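Local coordinates for YebG family protein (Pseudomonas syringae pv. tomato, PDB 3ERM) that is of unknown function but belongs to the YebG family and forms an all-helical assembly of two subunits, at residues A[27-30]-A[31-35]; A[58-61]-A[62-66]. All blocks are in the same frame, centred on the assembly; numbering follows the deposited sequence.

Contact 1: residues A[27-30]-A[31-35]; sequences DAHD and QMLEL
His29 and Leu33 meet one helical turn apart, the ring and the branched side chain crossing at a slant. Leu33 CD1 comes to 3.3 Å from His29 CE1, and its CG lies off-centre above the imidazole in a CH-pi contact, 4.3 Å from the ring centroid. With CG anti to the backbone N (chi1 178°), the histidine ring lies beside the carbonyl carbon, where CE1 and ND1 both border Leu33 CD1.

Gln31 lays its extended chain against the peptide of Asp27 in a van der Waals contact, its CG 3.2 Å from Asp27 O.

Regular alpha-helical hydrogen bonds hold the backbone. Gln31 N, Met32 N and Leu33 N bind the carbonyl oxygens of Asp27, Ala28 and His29, and the bond from Glu34 N to Asp30 O, 2.8 Å long, is nearly straight at 174°.

All of this lies on the long helix 22-46, mostly at the surface. Selenomethionine Met32 leans on Ile60 and Ala63 of helix 52-63, Gln31 and Leu35 touch Arg66 at the start of helix 66-74, and Glu34 and Leu35 pack on Thr78 and Ala77 of the second subunit.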
loop_
_atom_site.group_PDB
_atom_site.type_symbol
_atom_site.label_atom_id
_atom_site.label_comp_id
_atom_site.label_asym_id
_atom_site.label_seq_id
_atom_site.Cartn_x
_atom_site.Cartn_y
_atom_site.Cartn_z
ATOM N N ASP A 27 8.912 10.530 -16.823
ATOM C CA ASP A 27 7.471 10.528 -16.547
ATOM C C ASP A 27 7.115 9.497 -15.472
ATOM O O ASP A 27 6.368 9.816 -14.535
ATOM C CB ASP A 27 6.656 10.265 -17.824
ATOM C CG ASP A 27 6.923 11.292 -18.940
ATOM O OD1 ASP A 27 7.024 10.872 -20.115
ATOM O OD2 ASP A 27 7.022 12.506 -18.660
ATOM N N ALA A 28 7.673 8.287 -15.576
ATOM C CA ALA A 28 7.440 7.251 -14.557
ATOM C C ALA A 28 7.937 7.634 -13.160
ATOM O O ALA A 28 7.211 7.466 -12.179
ATOM C CB ALA A 28 8.000 5.914 -14.983
ATOM N N HIS A 29 9.153 8.159 -13.051
ATOM C CA HIS A 29 9.656 8.551 -11.738
ATOM C C HIS A 29 8.796 9.646 -11.100
ATOM O O HIS A 29 8.637 9.680 -9.874
ATOM C CB HIS A 29 11.105 9.023 -11.811
ATOM C CG HIS A 29 11.642 9.491 -10.487
ATOM N ND1 HIS A 29 11.686 10.826 -10.127
ATOM C CD2 HIS A 29 12.131 8.799 -9.430
ATOM C CE1 HIS A 29 12.196 10.937 -8.913
ATOM N NE2 HIS A 29 12.481 9.723 -8.471
ATOM N N ASP A 30 8.276 10.544 -11.945
ATOM C CA ASP A 30 7.400 11.617 -11.490
ATOM C C ASP A 30 6.085 11.076 -10.932
ATOM O O ASP A 30 5.584 11.540 -9.879
ATOM C CB ASP A 30 7.115 12.608 -12.617
ATOM C CG ASP A 30 8.318 13.500 -12.938
ATOM O OD1 ASP A 30 8.267 14.240 -13.951
ATOM O OD2 ASP A 30 9.321 13.464 -12.189
ATOM N N GLN A 31 5.536 10.099 -11.650
ATOM C CA GLN A 31 4.307 9.428 -11.261
ATOM C C GLN A 31 4.505 8.634 -9.976
ATOM O O GLN A 31 3.583 8.519 -9.184
ATOM C CB GLN A 31 3.809 8.531 -12.394
ATOM C CG GLN A 31 3.307 9.291 -13.624
ATOM C CD GLN A 31 3.281 8.404 -14.879
ATOM O OE1 GLN A 31 3.055 8.883 -16.015
ATOM N NE2 GLN A 31 3.531 7.102 -14.685
HETATM N N MSE A 32 5.714 8.108 -9.778
HETATM C CA MSE A 32 6.133 7.450 -8.533
HETATM C C MSE A 32 5.977 8.425 -7.336
HETATM O O MSE A 32 5.385 8.086 -6.295
HETATM C CB MSE A 32 7.582 6.971 -8.708
HETATM C CG MSE A 32 8.194 6.210 -7.563
HETATM SE SE MSE A 32 8.509 7.355 -5.980
HETATM C CE MSE A 32 8.922 5.975 -4.698
ATOM N N LEU A 33 6.494 9.640 -7.516
ATOM C CA LEU A 33 6.470 10.684 -6.515
ATOM C C LEU A 33 5.059 11.147 -6.268
ATOM O O LEU A 33 4.629 11.189 -5.119
ATOM C CB LEU A 33 7.311 11.869 -6.969
ATOM C CG LEU A 33 8.784 11.555 -7.170
ATOM C CD1 LEU A 33 9.437 12.598 -8.080
ATOM C CD2 LEU A 33 9.483 11.449 -5.813
ATOM N N GLU A 34 4.337 11.492 -7.332
ATOM C CA GLU A 34 2.955 11.925 -7.178
ATOM C C GLU A 34 2.120 10.887 -6.397
ATOM O O GLU A 34 1.297 11.263 -5.587
ATOM C CB GLU A 34 2.324 12.265 -8.528
ATOM C CG GLU A 34 0.881 12.751 -8.421
ATOM C CD GLU A 34 0.056 12.662 -9.742
ATOM O OE1 GLU A 34 0.533 12.061 -10.773
ATOM O OE2 GLU A 34 -1.102 13.202 -9.728
ATOM N N LEU A 35 2.365 9.597 -6.630
ATOM C CA LEU A 35 1.715 8.507 -5.893
ATOM C C LEU A 35 2.151 8.407 -4.448
ATOM O O LEU A 35 1.336 8.118 -3.563
ATOM C CB LEU A 35 2.001 7.148 -6.529
ATOM C CG LEU A 35 1.386 5.920 -5.823
ATOM C CD1 LEU A 35 -0.161 5.914 -5.798
ATOM C CD2 LEU A 35 1.904 4.620 -6.454
#

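Contact 2: residues A[58-61]-A[62-66]; sequences ASIY and MAKNR
Tyr61 and Asn65 meet near the end of helix 52-63. The amide ND2 of Asn65 is placed 2.5 Å from Tyr61 O, a hydrogen bond with an N-H...O angle of 149° whose length is too short to be taken at face value. The same nitrogen sits over one face of the Tyr61 ring, 3.5 Å above its plane and displaced toward the rim; ring and amide planes are turned 49° apart. Asn65 CG is anti to its own carbonyl carbon (chi1 -62°), which folds the amide back over the preceding turn.

Upstream, the carbonyls are satisfied by main-chain donors. Ser59 O accepts from Ala63 N, and Ile60 O from Lys64 N, each at 2.9 Å. Ala58 O takes the N-H of Met62, although the position of that oxygen is less certain. Asn65 N bonds to Met62 O at 2.8 Å and Arg66 N weakly to Ala63 O, in the connection between helices 52-63 and 66-74. Asn65 holds the N-cap position of the second helix; its side chain makes no capping bond there and is bonded back to the first.

The hydroxyl of Ser59, in the interior, binds Ala55 O and more weakly Thr40 OG1 of helix 22-46. Arg66 NE donates a hydrogen bond to Phe73 O of the second subunit. On the side next to Met32 of helix 22-46, Ile60 and Lys64 lie side by side, with Ile60 CG2 3.5 Å from Lys64 CE. Selenomethionine Met62 packs against its counterpart Met62 of the second subunit, and Leu83 of the same chain touches both Tyr61 and Asn65.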
loop_
_atom_site.group_PDB
_atom_site.type_symbol
_atom_site.label_atom_id
_atom_site.label_comp_id
_atom_site.label_asym_id
_atom_site.label_seq_id
_atom_site.Cartn_x
_atom_site.Cartn_y
_atom_site.Cartn_z
ATOM N N ALA A 58 6.870 4.651 4.077
ATOM C CA ALA A 58 6.151 3.481 3.634
ATOM C C ALA A 58 5.523 3.767 2.278
ATOM O O ALA A 58 5.426 2.880 1.443
ATOM C CB ALA A 58 5.090 3.118 4.655
ATOM N N SER A 59 5.112 5.019 2.078
ATOM C CA SER A 59 4.507 5.474 0.824
ATOM C C SER A 59 5.502 5.436 -0.315
ATOM O O SER A 59 5.143 5.001 -1.409
ATOM C CB SER A 59 3.975 6.900 0.964
ATOM O OG SER A 59 2.797 6.853 1.728
ATOM N N ILE A 60 6.736 5.893 -0.056
ATOM C CA ILE A 60 7.799 5.881 -1.059
ATOM C C ILE A 60 8.107 4.444 -1.394
ATOM O O ILE A 60 8.414 4.116 -2.521
ATOM C CB ILE A 60 9.080 6.564 -0.559
ATOM C CG1 ILE A 60 8.831 8.052 -0.310
ATOM C CG2 ILE A 60 10.236 6.428 -1.578
ATOM C CD1 ILE A 60 10.098 8.856 0.005
ATOM N N TYR A 61 7.989 3.567 -0.418
ATOM C CA TYR A 61 8.442 2.216 -0.617
ATOM C C TYR A 61 7.475 1.484 -1.534
ATOM O O TYR A 61 7.879 0.813 -2.489
ATOM C CB TYR A 61 8.564 1.483 0.712
ATOM C CG TYR A 61 8.768 0.012 0.532
ATOM C CD1 TYR A 61 10.015 -0.489 0.102
ATOM C CD2 TYR A 61 7.709 -0.888 0.709
ATOM C CE1 TYR A 61 10.220 -1.873 -0.101
ATOM C CE2 TYR A 61 7.889 -2.283 0.505
ATOM C CZ TYR A 61 9.148 -2.767 0.118
ATOM O OH TYR A 61 9.362 -4.128 -0.069
HETATM N N MSE A 62 6.199 1.614 -1.209
HETATM C CA MSE A 62 5.117 1.080 -2.025
HETATM C C MSE A 62 5.158 1.689 -3.427
HETATM O O MSE A 62 5.064 0.954 -4.403
HETATM C CB MSE A 62 3.751 1.341 -1.364
HETATM C CG MSE A 62 3.723 0.974 0.101
HETATM SE SE MSE A 62 1.896 0.753 0.791
HETATM C CE MSE A 62 1.869 -1.094 0.900
ATOM N N ALA A 63 5.288 3.023 -3.513
ATOM C CA ALA A 63 5.286 3.695 -4.796
ATOM C C ALA A 63 6.415 3.122 -5.659
ATOM O O ALA A 63 6.176 2.794 -6.799
ATOM C CB ALA A 63 5.402 5.214 -4.644
ATOM N N LYS A 64 7.615 2.925 -5.098
ATOM C CA LYS A 64 8.747 2.314 -5.849
ATOM C C LYS A 64 8.494 0.847 -6.269
ATOM O O LYS A 64 9.226 0.300 -7.082
ATOM C CB LYS A 64 10.032 2.350 -5.030
ATOM C CG LYS A 64 10.757 3.700 -4.878
ATOM C CD LYS A 64 11.917 3.532 -3.847
ATOM C CE LYS A 64 12.700 4.813 -3.504
ATOM N NZ LYS A 64 13.880 5.080 -4.387
ATOM N N ASN A 65 7.489 0.196 -5.680
ATOM C CA ASN A 65 7.162 -1.180 -6.019
ATOM C C ASN A 65 5.714 -1.262 -6.422
ATOM O O ASN A 65 5.008 -2.257 -6.102
ATOM C CB ASN A 65 7.383 -2.011 -4.800
ATOM C CG ASN A 65 8.810 -1.972 -4.365
ATOM O OD1 ASN A 65 9.631 -2.656 -4.917
ATOM N ND2 ASN A 65 9.118 -1.149 -3.380
ATOM N N ARG A 66 5.248 -0.193 -7.089
ATOM C CA ARG A 66 3.816 -0.083 -7.360
ATOM C C ARG A 66 3.256 -1.253 -8.158
ATOM O O ARG A 66 2.093 -1.632 -7.934
ATOM C CB ARG A 66 3.398 1.276 -7.961
ATOM C CG ARG A 66 3.895 1.558 -9.315
ATOM C CD ARG A 66 3.512 2.969 -9.754
ATOM N NE ARG A 66 2.055 3.184 -9.871
ATOM C CZ ARG A 66 1.476 4.357 -10.157
ATOM N NH1 ARG A 66 2.205 5.450 -10.379
ATOM N NH2 ARG A 66 0.157 4.440 -10.228
#

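Contact 1 and contact 2 belong to consecutive helices, 22-46 and 52-63, and their centres are about 11 Å apart. Met32 bridges them: its CE packs against Ile60 O and Lys64 CG, approaches modelled so short that their exact values are doubtful, while Met32 O is 3.3 Å from Ala63 CB. A second touch brings Gln31 O to 3.6 Å from Arg66 NH1, linking the long helix to the beginning of the third. The centre of contact 1 is about 10 Å from the centre of the chain, that of contact 2 about 2 Å. Both also reach the second subunit, tying the intrachain packing to the dimer interface.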